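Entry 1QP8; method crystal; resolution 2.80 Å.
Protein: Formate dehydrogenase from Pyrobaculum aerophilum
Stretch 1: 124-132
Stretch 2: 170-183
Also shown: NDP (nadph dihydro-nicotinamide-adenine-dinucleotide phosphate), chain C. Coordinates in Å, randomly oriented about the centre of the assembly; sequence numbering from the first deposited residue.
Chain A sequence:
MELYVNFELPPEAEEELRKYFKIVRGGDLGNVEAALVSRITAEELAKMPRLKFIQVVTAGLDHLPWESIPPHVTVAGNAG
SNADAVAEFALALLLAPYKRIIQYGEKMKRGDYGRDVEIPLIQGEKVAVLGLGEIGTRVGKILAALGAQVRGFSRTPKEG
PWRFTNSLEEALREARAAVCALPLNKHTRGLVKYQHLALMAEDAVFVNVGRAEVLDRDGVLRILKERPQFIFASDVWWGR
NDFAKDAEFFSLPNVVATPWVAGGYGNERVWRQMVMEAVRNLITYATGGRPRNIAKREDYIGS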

# COMPACT_ATOMS: atom_id res chain seq x y z
N GLY A 124 0.06 -4.44 -14.71
CA GLY A 124 0.86 -4.53 -15.91
C GLY A 124 2.23 -3.88 -15.83
O GLY A 124 2.85 -3.61 -16.86
N GLU A 125 2.72 -3.62 -14.63
CA GLU A 125 4.02 -2.98 -14.51
C GLU A 125 5.15 -3.93 -14.14
O GLU A 125 4.95 -4.91 -13.42
CB GLU A 125 3.94 -1.83 -13.51
N LYS A 126 6.34 -3.62 -14.64
CA LYS A 126 7.53 -4.42 -14.39
C LYS A 126 8.08 -4.07 -13.01
O LYS A 126 8.65 -3.00 -12.82
CB LYS A 126 8.59 -4.10 -15.45
CG LYS A 126 8.14 -4.34 -16.90
CD LYS A 126 6.98 -3.42 -17.33
CE LYS A 126 7.45 -2.03 -17.76
NZ LYS A 126 8.09 -1.23 -16.68
N VAL A 127 7.93 -4.99 -12.07
CA VAL A 127 8.39 -4.76 -10.71
C VAL A 127 9.38 -5.83 -10.25
O VAL A 127 9.08 -7.02 -10.29
CB VAL A 127 7.20 -4.76 -9.73
CG1 VAL A 127 7.66 -4.20 -8.40
CG2 VAL A 127 6.04 -3.95 -10.30
N ALA A 128 10.56 -5.40 -9.81
CA ALA A 128 11.57 -6.34 -9.33
C ALA A 128 11.36 -6.60 -7.85
O ALA A 128 10.69 -5.83 -7.16
CB ALA A 128 12.96 -5.76 -9.55
N VAL A 129 11.92 -7.70 -7.36
CA VAL A 129 11.82 -8.07 -5.95
C VAL A 129 13.09 -8.83 -5.60
O VAL A 129 13.10 -10.04 -5.61
CB VAL A 129 10.57 -8.98 -5.68
CG1 VAL A 129 10.65 -9.59 -4.29
CG2 VAL A 129 9.28 -8.16 -5.80
N LEU A 130 14.15 -8.09 -5.30
CA LEU A 130 15.43 -8.71 -4.96
C LEU A 130 15.35 -9.41 -3.61
O LEU A 130 15.08 -8.78 -2.59
CB LEU A 130 16.54 -7.66 -4.90
CG LEU A 130 16.51 -6.40 -5.76
CD1 LEU A 130 17.89 -5.75 -5.71
CD2 LEU A 130 16.13 -6.71 -7.20
N GLY A 131 15.61 -10.71 -3.61
CA GLY A 131 15.54 -11.49 -2.39
C GLY A 131 14.18 -12.14 -2.32
O GLY A 131 13.17 -11.44 -2.28
N LEU A 132 14.14 -13.46 -2.33
CA LEU A 132 12.85 -14.14 -2.28
C LEU A 132 12.62 -14.89 -0.97
O LEU A 132 13.52 -15.05 -0.16
CB LEU A 132 12.71 -15.08 -3.49
CG LEU A 132 12.37 -14.31 -4.78
CD1 LEU A 132 12.70 -15.14 -6.01
CD2 LEU A 132 10.91 -13.92 -4.77
N GLU A 170 18.92 -8.26 -14.60
CA GLU A 170 17.72 -8.64 -15.32
C GLU A 170 16.62 -8.84 -14.30
O GLU A 170 16.36 -9.96 -13.86
CB GLU A 170 17.96 -9.93 -16.12
CG GLU A 170 16.71 -10.52 -16.78
CD GLU A 170 16.00 -9.53 -17.70
OE1 GLU A 170 16.63 -9.07 -18.68
OE2 GLU A 170 14.82 -9.21 -17.44
N ALA A 171 15.98 -7.74 -13.92
CA ALA A 171 14.90 -7.73 -12.93
C ALA A 171 14.66 -6.26 -12.74
O ALA A 171 13.54 -5.80 -12.52
CB ALA A 171 15.37 -8.36 -11.62
N LEU A 172 15.76 -5.52 -12.83
CA LEU A 172 15.74 -4.07 -12.70
C LEU A 172 15.56 -3.44 -14.09
O LEU A 172 15.09 -2.31 -14.20
CB LEU A 172 17.06 -3.60 -12.08
CG LEU A 172 17.47 -4.13 -10.70
CD1 LEU A 172 18.76 -3.47 -10.29
CD2 LEU A 172 16.40 -3.83 -9.65
N ARG A 173 15.94 -4.18 -15.14
CA ARG A 173 15.82 -3.68 -16.51
C ARG A 173 14.46 -3.07 -16.78
O ARG A 173 13.44 -3.76 -16.71
CB ARG A 173 16.08 -4.79 -17.54
CG ARG A 173 17.56 -5.04 -17.78
CD ARG A 173 17.87 -5.56 -19.18
NE ARG A 173 19.23 -5.18 -19.55
CZ ARG A 173 20.33 -5.69 -19.00
NH1 ARG A 173 20.24 -6.64 -18.07
NH2 ARG A 173 21.52 -5.21 -19.33
N GLU A 174 14.46 -1.78 -17.08
CA GLU A 174 13.23 -1.05 -17.36
C GLU A 174 12.15 -1.32 -16.33
O GLU A 174 10.96 -1.19 -16.62
CB GLU A 174 12.71 -1.42 -18.75
CG GLU A 174 13.66 -1.10 -19.87
CD GLU A 174 13.15 -1.62 -21.19
OE1 GLU A 174 12.98 -2.85 -21.32
OE2 GLU A 174 12.92 -0.79 -22.10
N ALA A 175 12.55 -1.70 -15.13
CA ALA A 175 11.57 -1.95 -14.09
C ALA A 175 11.11 -0.59 -13.56
O ALA A 175 11.89 0.37 -13.49
CB ALA A 175 12.19 -2.78 -12.98
N ARG A 176 9.82 -0.50 -13.22
CA ARG A 176 9.29 0.76 -12.70
C ARG A 176 9.35 0.80 -11.19
O ARG A 176 9.05 1.83 -10.58
CB ARG A 176 7.85 0.98 -13.18
CG ARG A 176 7.81 1.38 -14.65
CD ARG A 176 6.40 1.48 -15.23
NE ARG A 176 5.67 2.71 -14.90
CZ ARG A 176 6.22 3.91 -14.67
NH1 ARG A 176 7.54 4.08 -14.71
NH2 ARG A 176 5.44 4.95 -14.43
N ALA A 177 9.78 -0.31 -10.59
CA ALA A 177 9.88 -0.40 -9.14
C ALA A 177 10.63 -1.63 -8.70
O ALA A 177 10.74 -2.60 -9.43
CB ALA A 177 8.50 -0.44 -8.55
N ALA A 178 11.13 -1.58 -7.48
CA ALA A 178 11.86 -2.69 -6.91
C ALA A 178 11.68 -2.65 -5.41
O ALA A 178 11.70 -1.58 -4.81
CB ALA A 178 13.33 -2.56 -7.26
N VAL A 179 11.48 -3.82 -4.82
CA VAL A 179 11.34 -3.95 -3.38
C VAL A 179 12.51 -4.83 -2.99
O VAL A 179 12.50 -6.03 -3.24
CB VAL A 179 10.03 -4.67 -3.01
CG1 VAL A 179 10.05 -5.08 -1.54
CG2 VAL A 179 8.84 -3.76 -3.29
N CYS A 180 13.55 -4.24 -2.40
CA CYS A 180 14.71 -5.03 -2.00
C CYS A 180 14.59 -5.51 -0.56
O CYS A 180 14.23 -4.75 0.33
CB CYS A 180 16.00 -4.23 -2.17
SG CYS A 180 17.45 -5.16 -1.56
N ALA A 181 14.90 -6.79 -0.36
CA ALA A 181 14.83 -7.44 0.94
C ALA A 181 15.90 -8.51 1.05
O ALA A 181 15.68 -9.55 1.67
CB ALA A 181 13.46 -8.09 1.13
N LEU A 182 17.05 -8.27 0.45
CA LEU A 182 18.14 -9.23 0.50
C LEU A 182 18.80 -9.21 1.85
O LEU A 182 18.81 -8.18 2.52
CB LEU A 182 19.20 -8.90 -0.55
CG LEU A 182 18.76 -9.02 -2.00
CD1 LEU A 182 19.89 -8.57 -2.94
CD2 LEU A 182 18.37 -10.46 -2.26
N PRO A 183 19.35 -10.35 2.27
CA PRO A 183 20.04 -10.46 3.55
C PRO A 183 21.44 -9.94 3.25
O PRO A 183 21.87 -10.00 2.10
CB PRO A 183 20.06 -11.97 3.80
CG PRO A 183 18.88 -12.47 3.01
CD PRO A 183 18.99 -11.68 1.75
PA NDP C . 15.47 -15.15 4.82
O1A NDP C . 16.86 -15.02 5.36
O2A NDP C . 15.00 -14.52 6.07
O5B NDP C . 16.11 -14.54 3.42
C5B NDP C . 16.47 -15.63 2.48
C4B NDP C . 16.07 -15.24 1.02
O4B NDP C . 17.01 -14.29 0.36
C3B NDP C . 16.09 -16.46 0.01
O3B NDP C . 15.32 -16.15 -1.14
C2B NDP C . 17.61 -16.54 -0.19
O2B NDP C . 18.21 -17.37 -1.12
C1B NDP C . 17.94 -15.12 -0.38
N9A NDP C . 19.33 -14.85 -0.23
C8A NDP C . 20.15 -14.91 0.87
N7A NDP C . 21.40 -14.55 0.58
C5A NDP C . 21.35 -14.25 -0.76
C6A NDP C . 22.36 -13.81 -1.69
N6A NDP C . 23.63 -13.63 -1.27
N1A NDP C . 21.98 -13.60 -3.01
C2A NDP C . 20.65 -13.82 -3.37
N3A NDP C . 19.67 -14.23 -2.58
C4A NDP C . 20.10 -14.41 -1.27
O3 NDP C . 14.43 -14.07 4.35
PN NDP C . 13.72 -12.64 4.74
O1N NDP C . 12.73 -12.24 3.70
O2N NDP C . 13.09 -12.68 6.10
O5D NDP C . 14.95 -11.53 4.80
C5D NDP C . 15.74 -11.46 6.01
C4D NDP C . 16.71 -10.28 5.83
O4D NDP C . 15.94 -9.05 5.72
C3D NDP C . 17.61 -10.12 7.05
O3D NDP C . 18.77 -10.92 6.87
C2D NDP C . 17.85 -8.58 7.07
O2D NDP C . 19.03 -8.22 6.33
C1D NDP C . 16.54 -7.99 6.50
N1N NDP C . 15.56 -7.50 7.59
C2N NDP C . 15.24 -6.11 7.56
C3N NDP C . 14.34 -5.65 8.55
C7N NDP C . 13.96 -4.11 8.55
O7N NDP C . 13.06 -3.75 9.28
N7N NDP C . 14.67 -3.30 7.72
C4N NDP C . 13.75 -6.47 9.58
C5N NDP C . 14.17 -7.85 9.49
C6N NDP C . 15.02 -8.38 8.56
P2B NDP C . 18.73 -18.86 -0.49
O1X NDP C . 19.32 -19.36 -1.79
O2X NDP C . 19.70 -18.45 0.55
O3X NDP C . 17.53 -19.51 -0.00

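Parallel β-strands that lie side by side are joined by a staggered ladder, in which a residue on one strand sends both its N-H and its C=O to residues flanking its partner on the other. The pairing of residues 124-132 with 170-183 in this formate dehydrogenase is a compact example. The strands 126-130 and 177-180 run in the same direction, inclined by 15°, and their axes approach to 4.6 Å.

Stretch 2 opens with the last part of a weakly bonded helix, which supplies an apolar surface before any strand pairing begins. Ala 171 points its CB toward stretch 1, 4.1 Å from Ala 128 CB, while its carbonyl O lies 3.0 Å from that same Ala 128 CB, a tight approach. Leu 172 starts out sideways, but its end comes nearer: Leu 172 CD2 reaches 3.9 Å from Ala 128 CB and 3.8 Å from Leu 130 CD2, bridging two residues that stand two apart on the neighbouring strand, with their CA-to-CB bonds on the same side.

A type II turn from Leu 172 to Ala 175 then redirects the chain. Its Glu 174 takes part through the backbone, for Lys 126 NZ donates a hydrogen bond to Glu 174 O at 2.9 Å. The folded side chain of Lys 126, with chi2 and chi3 both p, also brings Lys 126 NZ to 3.3 Å from Arg 176 CG. Arg 176 begins the main-chain ladder, its N donating to Lys 126 O at 2.8 Å.

Within the strand, Ala 177 O accepts from Ala 128 N at 2.8 Å and also receives a CA-H...O contact from Val 127 CA at 3.4 Å. On the face carrying Val 127 and Ala 177, Val 127 CG1 packs 3.9 Å from Ala 177 CB. The opposite face holds Ala 128 and Ala 178, whose CB atoms are 4.0 Å apart; small side chains here accompany a CA-CA separation of only 4.4 Å. Val 179 N continues the ladder by donating to Ala 128 O at 3.2 Å, so Ala 128 bonds through both its N and its O to the residues flanking Ala 178.

Cys 180 contributes a looser apolar contact, SG to Leu 130 CD1 at 4.2 Å. Beyond the strand, Ala 181 N donates to Leu 130 O at 3.0 Å, extending the backbone bonding. Leu 182 then turns its end inward: its CG lies 3.9 Å from Leu 130 CB, and its CD2 only 3.0 Å from Gly 131 CA. A CB on Gly 131 would fall 2.8 Å from Leu 182 CD2, a clash, and at these backbone angles would also be jammed against the carbonyl O of Leu 130; the backbone alone calls for glycine, and the leucine end occupies the space left free.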